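Local coordinates for putative metal binding protein RUMGNA_00854 (Ruminococcus gnavus, PDB 3U7Z), which is of unknown function but binds calcium ions, and is classed as a putative metal-binding protein possibly linked to transport, at residues W69-G74 against F93-K98; I9-I14 against F23-D28. All coordinates share one frame; numbering follows the deposited sequence. Where two conformers were deposited one is given.

Contact 1. Residues W69-G74 against F93-K98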
loop_
_atom_site.group_PDB
_atom_site.type_symbol
_atom_site.label_atom_id
_atom_site.label_comp_id
_atom_site.label_asym_id
_atom_site.label_seq_id
_atom_site.Cartn_x
_atom_site.Cartn_y
_atom_site.Cartn_z
ATOM N N TRP A 69 4.098 -7.686 0.980
ATOM C CA TRP A 69 2.952 -6.776 0.872
ATOM C C TRP A 69 2.585 -6.579 -0.576
ATOM O O TRP A 69 3.421 -6.304 -1.441
ATOM C CB TRP A 69 3.262 -5.433 1.517
ATOM C CG TRP A 69 3.296 -5.534 2.998
ATOM C CD1 TRP A 69 4.435 -5.559 3.828
ATOM C CD2 TRP A 69 2.173 -5.620 3.874
ATOM N NE1 TRP A 69 4.039 -5.682 5.124
ATOM C CE2 TRP A 69 2.675 -5.735 5.185
ATOM C CE3 TRP A 69 0.804 -5.587 3.672
ATOM C CZ2 TRP A 69 1.824 -5.790 6.285
ATOM C CZ3 TRP A 69 -0.040 -5.686 4.749
ATOM C CH2 TRP A 69 0.489 -5.781 6.048
ATOM N N CYS A 70 1.288 -6.723 -0.846
ATOM C CA CYS A 70 0.733 -6.612 -2.178
ATOM C C CYS A 70 -0.250 -5.476 -2.284
ATOM O O CYS A 70 -1.116 -5.344 -1.445
ATOM C CB CYS A 70 0.014 -7.933 -2.490
ATOM S SG CYS A 70 -0.912 -7.791 -4.033
ATOM N N ILE A 71 -0.126 -4.683 -3.326
ATOM C CA ILE A 71 -1.031 -3.557 -3.565
ATOM C C ILE A 71 -2.115 -3.990 -4.544
ATOM O O ILE A 71 -1.805 -4.487 -5.624
ATOM C CB ILE A 71 -0.347 -2.336 -4.213
ATOM C CG1 ILE A 71 0.865 -1.872 -3.398
ATOM C CG2 ILE A 71 -1.331 -1.131 -4.382
ATOM C CD1 ILE A 71 1.815 -0.881 -4.070
ATOM N N THR A 72 -3.388 -3.751 -4.204
ATOM C CA THR A 72 -4.499 -3.937 -5.143
ATOM C C THR A 72 -5.355 -2.689 -5.108
ATOM O O THR A 72 -5.212 -1.843 -4.230
ATOM C CB THR A 72 -5.310 -5.198 -4.871
ATOM O OG1 THR A 72 -5.713 -5.216 -3.513
ATOM C CG2 THR A 72 -4.515 -6.411 -5.177
ATOM N N LYS A 73 -6.186 -2.526 -6.137
ATOM C CA LYS A 73 -7.084 -1.398 -6.239
ATOM C C LYS A 73 -8.462 -1.998 -6.529
ATOM O O LYS A 73 -8.703 -2.563 -7.598
ATOM C CB LYS A 73 -6.591 -0.448 -7.331
ATOM C CG LYS A 73 -7.482 0.786 -7.579
ATOM C CD LYS A 73 -6.739 1.715 -8.595
ATOM C CE LYS A 73 -7.579 2.459 -9.596
ATOM N NZ LYS A 73 -6.744 2.778 -10.832
ATOM N N GLY A 74 -9.319 -1.939 -5.520
ATOM C CA GLY A 74 -10.596 -2.640 -5.567
ATOM C C GLY A 74 -10.450 -4.089 -5.856
ATOM O O GLY A 74 -11.257 -4.680 -6.553
ATOM N N PHE A 93 -7.767 1.396 -2.358
ATOM C CA PHE A 93 -6.614 0.550 -2.455
ATOM C C PHE A 93 -6.574 -0.368 -1.289
ATOM O O PHE A 93 -7.101 -0.067 -0.230
ATOM C CB PHE A 93 -5.313 1.333 -2.460
ATOM C CG PHE A 93 -5.116 2.159 -3.677
ATOM C CD1 PHE A 93 -4.517 1.624 -4.786
ATOM C CD2 PHE A 93 -5.515 3.514 -3.721
ATOM C CE1 PHE A 93 -4.301 2.361 -5.954
ATOM C CE2 PHE A 93 -5.340 4.255 -4.914
ATOM C CZ PHE A 93 -4.707 3.665 -6.011
ATOM N N GLU A 94 -5.938 -1.514 -1.496
ATOM C CA GLU A 94 -5.692 -2.461 -0.398
ATOM C C GLU A 94 -4.195 -2.782 -0.373
ATOM O O GLU A 94 -3.536 -2.866 -1.441
ATOM C CB GLU A 94 -6.530 -3.741 -0.556
ATOM C CG GLU A 94 -7.992 -3.455 -0.829
ATOM C CD GLU A 94 -8.356 -3.087 -2.297
ATOM O OE1 GLU A 94 -7.768 -3.661 -3.246
ATOM O OE2 GLU A 94 -9.291 -2.271 -2.506
ATOM N N LEU A 95 -3.675 -2.982 0.821
ATOM C CA LEU A 95 -2.306 -3.513 1.055
ATOM C C LEU A 95 -2.514 -4.810 1.842
ATOM O O LEU A 95 -3.021 -4.798 2.958
ATOM C CB LEU A 95 -1.436 -2.546 1.849
ATOM C CG LEU A 95 -1.215 -1.227 1.157
ATOM C CD1 LEU A 95 -0.631 -0.179 2.070
ATOM C CD2 LEU A 95 -0.400 -1.355 -0.043
ATOM N N THR A 96 -2.153 -5.948 1.248
ATOM C CA THR A 96 -2.408 -7.246 1.819
ATOM C C THR A 96 -1.126 -7.977 2.034
ATOM O O THR A 96 -0.291 -8.031 1.169
ATOM C CB THR A 96 -3.281 -8.105 0.886
ATOM O OG1 THR A 96 -4.464 -7.375 0.623
ATOM C CG2 THR A 96 -3.659 -9.438 1.502
ATOM N N LEU A 97 -1.011 -8.569 3.208
ATOM C CA LEU A 97 0.132 -9.432 3.500
ATOM C C LEU A 97 -0.092 -10.789 2.862
ATOM O O LEU A 97 -0.965 -11.514 3.287
ATOM C CB LEU A 97 0.427 -9.527 4.982
ATOM C CG LEU A 97 1.766 -10.151 5.364
ATOM C CD1 LEU A 97 2.969 -9.473 4.805
ATOM C CD2 LEU A 97 1.864 -10.276 6.872
ATOM N N LYS A 98 0.759 -11.134 1.878
ATOM C CA LYS A 98 0.666 -12.371 1.157
ATOM C C LYS A 98 1.846 -13.249 1.546
ATOM O O LYS A 98 2.841 -12.802 2.064
ATOM C CB LYS A 98 0.625 -12.124 -0.349
ATOM C CG LYS A 98 -0.618 -11.459 -0.854
ATOM C CD LYS A 98 -0.659 -11.362 -2.407
ATOM C CE LYS A 98 -1.930 -10.656 -2.881
ATOM N NZ LYS A 98 -1.872 -10.164 -4.296
HETATM O O HOH W 1 -3.821 -6.066 -1.720
#

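Contact 2. Residues I9-I14 against F23-D28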
loop_
_atom_site.group_PDB
_atom_site.type_symbol
_atom_site.label_atom_id
_atom_site.label_comp_id
_atom_site.label_asym_id
_atom_site.label_seq_id
_atom_site.Cartn_x
_atom_site.Cartn_y
_atom_site.Cartn_z
ATOM N N ILE A 9 -9.705 9.155 -0.988
ATOM C CA ILE A 9 -9.425 7.743 -1.201
ATOM C C ILE A 9 -9.434 6.954 0.094
ATOM O O ILE A 9 -9.398 7.503 1.194
ATOM C CB ILE A 9 -8.105 7.516 -1.945
ATOM C CG1 ILE A 9 -6.911 7.812 -1.084
ATOM C CG2 ILE A 9 -8.041 8.398 -3.176
ATOM C CD1 ILE A 9 -5.635 7.292 -1.639
ATOM N N THR A 10 -9.501 5.646 -0.062
ATOM C CA THR A 10 -9.340 4.756 1.095
ATOM C C THR A 10 -8.237 3.758 0.834
ATOM O O THR A 10 -7.982 3.405 -0.308
ATOM C CB THR A 10 -10.615 3.987 1.434
ATOM O OG1 THR A 10 -11.024 3.160 0.382
ATOM C CG2 THR A 10 -11.749 4.928 1.651
ATOM N N VAL A 11 -7.507 3.425 1.894
ATOM C CA VAL A 11 -6.489 2.391 1.871
ATOM C C VAL A 11 -6.858 1.433 2.982
ATOM O O VAL A 11 -6.932 1.827 4.145
ATOM C CB VAL A 11 -5.117 2.960 2.104
ATOM C CG1 VAL A 11 -4.073 1.830 2.121
ATOM C CG2 VAL A 11 -4.789 4.026 1.048
ATOM N N THR A 12 -7.074 0.168 2.636
ATOM C CA THR A 12 -7.360 -0.862 3.619
ATOM C C THR A 12 -6.162 -1.778 3.742
ATOM O O THR A 12 -5.615 -2.219 2.739
ATOM C CB THR A 12 -8.593 -1.667 3.235
ATOM O OG1 THR A 12 -9.721 -0.791 3.105
ATOM C CG2 THR A 12 -8.923 -2.722 4.258
ATOM N N VAL A 13 -5.690 -1.955 4.965
ATOM C CA VAL A 13 -4.607 -2.841 5.275
ATOM C C VAL A 13 -5.164 -4.153 5.756
ATOM O O VAL A 13 -5.883 -4.174 6.735
ATOM C CB VAL A 13 -3.649 -2.236 6.282
ATOM C CG1 VAL A 13 -2.521 -3.170 6.602
ATOM C CG2 VAL A 13 -3.161 -0.863 5.791
ATOM N N ILE A 14 -4.822 -5.224 5.068
ATOM C CA ILE A 14 -5.242 -6.582 5.454
ATOM C C ILE A 14 -4.009 -7.300 6.010
ATOM O O ILE A 14 -3.073 -7.679 5.304
ATOM C CB ILE A 14 -5.933 -7.356 4.329
ATOM C CG1 ILE A 14 -7.160 -6.598 3.803
ATOM C CG2 ILE A 14 -6.446 -8.690 4.828
ATOM C CD1 ILE A 14 -6.881 -5.667 2.665
ATOM N N PHE A 23 -8.125 3.150 6.303
ATOM C CA PHE A 23 -7.612 4.478 6.433
ATOM C C PHE A 23 -8.167 5.336 5.319
ATOM O O PHE A 23 -8.143 4.950 4.168
ATOM C CB PHE A 23 -6.089 4.484 6.394
ATOM C CG PHE A 23 -5.445 3.670 7.459
ATOM C CD1 PHE A 23 -5.137 4.240 8.711
ATOM C CD2 PHE A 23 -5.132 2.365 7.249
ATOM C CE1 PHE A 23 -4.572 3.467 9.677
ATOM C CE2 PHE A 23 -4.567 1.607 8.250
ATOM C CZ PHE A 23 -4.291 2.177 9.457
ATOM N N GLU A 24 -8.674 6.513 5.653
ATOM C CA GLU A 24 -9.210 7.429 4.653
ATOM C C GLU A 24 -8.234 8.548 4.493
ATOM O O GLU A 24 -7.685 9.054 5.469
ATOM C CB GLU A 24 -10.562 7.979 5.059
ATOM C CG GLU A 24 -11.659 6.994 4.960
ATOM C CD GLU A 24 -12.984 7.640 5.236
ATOM O OE1 GLU A 24 -13.127 8.238 6.322
ATOM O OE2 GLU A 24 -13.864 7.568 4.356
ATOM N N PHE A 25 -7.996 8.952 3.239
ATOM C CA PHE A 25 -7.170 10.104 2.959
ATOM C C PHE A 25 -7.879 11.116 2.063
ATOM O O PHE A 25 -8.553 10.778 1.107
ATOM C CB PHE A 25 -5.910 9.659 2.267
ATOM C CG PHE A 25 -5.049 8.780 3.094
ATOM C CD1 PHE A 25 -4.070 9.320 3.922
ATOM C CD2 PHE A 25 -5.137 7.400 2.995
ATOM C CE1 PHE A 25 -3.239 8.490 4.696
ATOM C CE2 PHE A 25 -4.286 6.557 3.762
ATOM C CZ PHE A 25 -3.364 7.093 4.590
ATOM N N ASP A 26 -7.708 12.381 2.414
ATOM C CA ASP A 26 -8.112 13.476 1.562
ATOM C C ASP A 26 -6.803 14.136 1.115
ATOM O O ASP A 26 -6.121 14.749 1.907
ATOM C CB ASP A 26 -9.021 14.421 2.361
ATOM C CG ASP A 26 -10.215 13.685 3.017
ATOM O OD1 ASP A 26 -11.092 13.184 2.292
ATOM O OD2 ASP A 26 -10.248 13.573 4.265
ATOM N N THR A 27 -6.449 13.997 -0.155
ATOM C CA THR A 27 -5.061 14.201 -0.582
ATOM C C THR A 27 -4.988 14.876 -1.936
ATOM O O THR A 27 -5.812 14.634 -2.769
ATOM C CB THR A 27 -4.294 12.823 -0.602
ATOM O OG1 THR A 27 -2.970 13.009 -1.088
ATOM C CG2 THR A 27 -5.007 11.805 -1.513
ATOM N N ASP A 28 -3.950 15.688 -2.138
ATOM C CA ASP A 28 -3.629 16.252 -3.466
ATOM C C ASP A 28 -2.446 15.529 -4.098
ATOM O O ASP A 28 -1.921 15.958 -5.134
ATOM C CB ASP A 28 -3.383 17.776 -3.408
ATOM C CG ASP A 28 -2.813 18.236 -2.069
ATOM O OD1 ASP A 28 -1.745 17.710 -1.681
ATOM O OD2 ASP A 28 -3.457 19.077 -1.384
#

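Contact 1. Residues W69-G74 against F93-K98
T72 and E94 meet through their side chains on one face of an antiparallel strand pair, and the bond between them is short: T72 OG1 donates a hydrogen bond to E94 OE1 at 2.6 Å, on the anti lone pair of the carboxylate. The two side chains cross at about a right angle, and the bend at chi2 (80°) turns E94 CD toward strand 67-73. The other oxygen, E94 OE2, accepts a weak bond from G74 N at 3.0 Å. A water extends this polar row, donating to C70 O and to T72 OG1 and lying 2.8 Å from T96 OG1.

On the face of W69, I71, F93, L95 and L97 the side-chain contacts are apolar. L97 CD1 sits over the five-membered ring of W69 in a CH-pi contact, 3.9 Å from its centroid, while the main-chain oxygen L95 O approaches the indole at its edge. I71 CG1 lies alongside L95 CD2 at 3.6 Å, and the methylenes of K73 run beside F93, with CG over one ring face.

Four backbone hydrogen bonds, paired C70 with T96 and T72 with E94, fix this alternation. Further out, G75 N adds a second grip on E94 OE1, and W69 NE1 makes weak bonds to T54 O and E59 O. L32 and L36 of helix 32-38 rest on I71, F93 and L95. A strand pair with polar side chains on one face and a helix against the apolar other face is consistent with the beta-grasp architecture of the ubiquitin clan, to which the DUF4430 family belongs.

Contact 2. Residues I9-I14 against F23-D28
I9 and F25 face each other as a hydrogen-bonded antiparallel pair, and V11 with F23 forms the next one. The backbone bonds come first: I9 N gives to F25 O at 2.9 Å and V11 N to F23 O at 2.8 Å, both at 171°. The return bonds are F25 N to I9 O at 2.9 Å and F23 N to V11 O at 2.8 Å. Weaker CA-H...O contacts fill the intervals, with T10 CA lying 3.3 Å from F23 O.

The apolar contacts gather on the face that carries I9, V11, F23 and F25. V11 CG2 reaches F25 CE2 at 3.7 Å, approaching the ring obliquely. Two residues further along the same strand, V13 CG2 meets F23 CE2 at 3.8 Å. V11 and V13 both hold CG2 anti to the carbonyl carbon, with CG1 anti to the backbone N (chi1 178° and 180°), and it is the CG2 branch that touches a phenyl ring in each case. I9 uses its CG1, which packs 4.0 Å from F25 CB. Beyond the pair, V35 and S38 of helix 32-38 touch F25, L36 touches V11, and L41 and D57 touch F23.

The reverse face is lighter. T10 and E24 form the non-hydrogen-bonded pair there and lie side by side, with T10 CG2 close to the E24 CG methylene in one of the two conformers of E24.

The chemistry is thus divided: main-chain bonds set the register of this beta hairpin, while branched aliphatic carbons and phenyl rings pack across it, and V11, F25 and T27 carry that face to helix 32-38, with no side-chain hydrogen bond or salt bridge between the segments.

Contacts 1 and 2 lie in one mixed sheet, their centres 12 Å apart, and are joined where strand 92-99 runs parallel to strand 7-14. Probable hydrogen bonds sew that seam: L95 O is 2.8 Å from I14 N, and L95 N is 2.8 Å from T12 O. The W69 ring also packs against the main chain of strand 7-14, with CZ3 3.7 Å from I14 O. Helix 32-38 serves both, touching L95 and V11 alike through L36. The side chain of D57, a calcium-binding residue with no ion bound in this chain, is about 4 Å from that of F23 and about 6 Å from that of W69, so it borders both contacts.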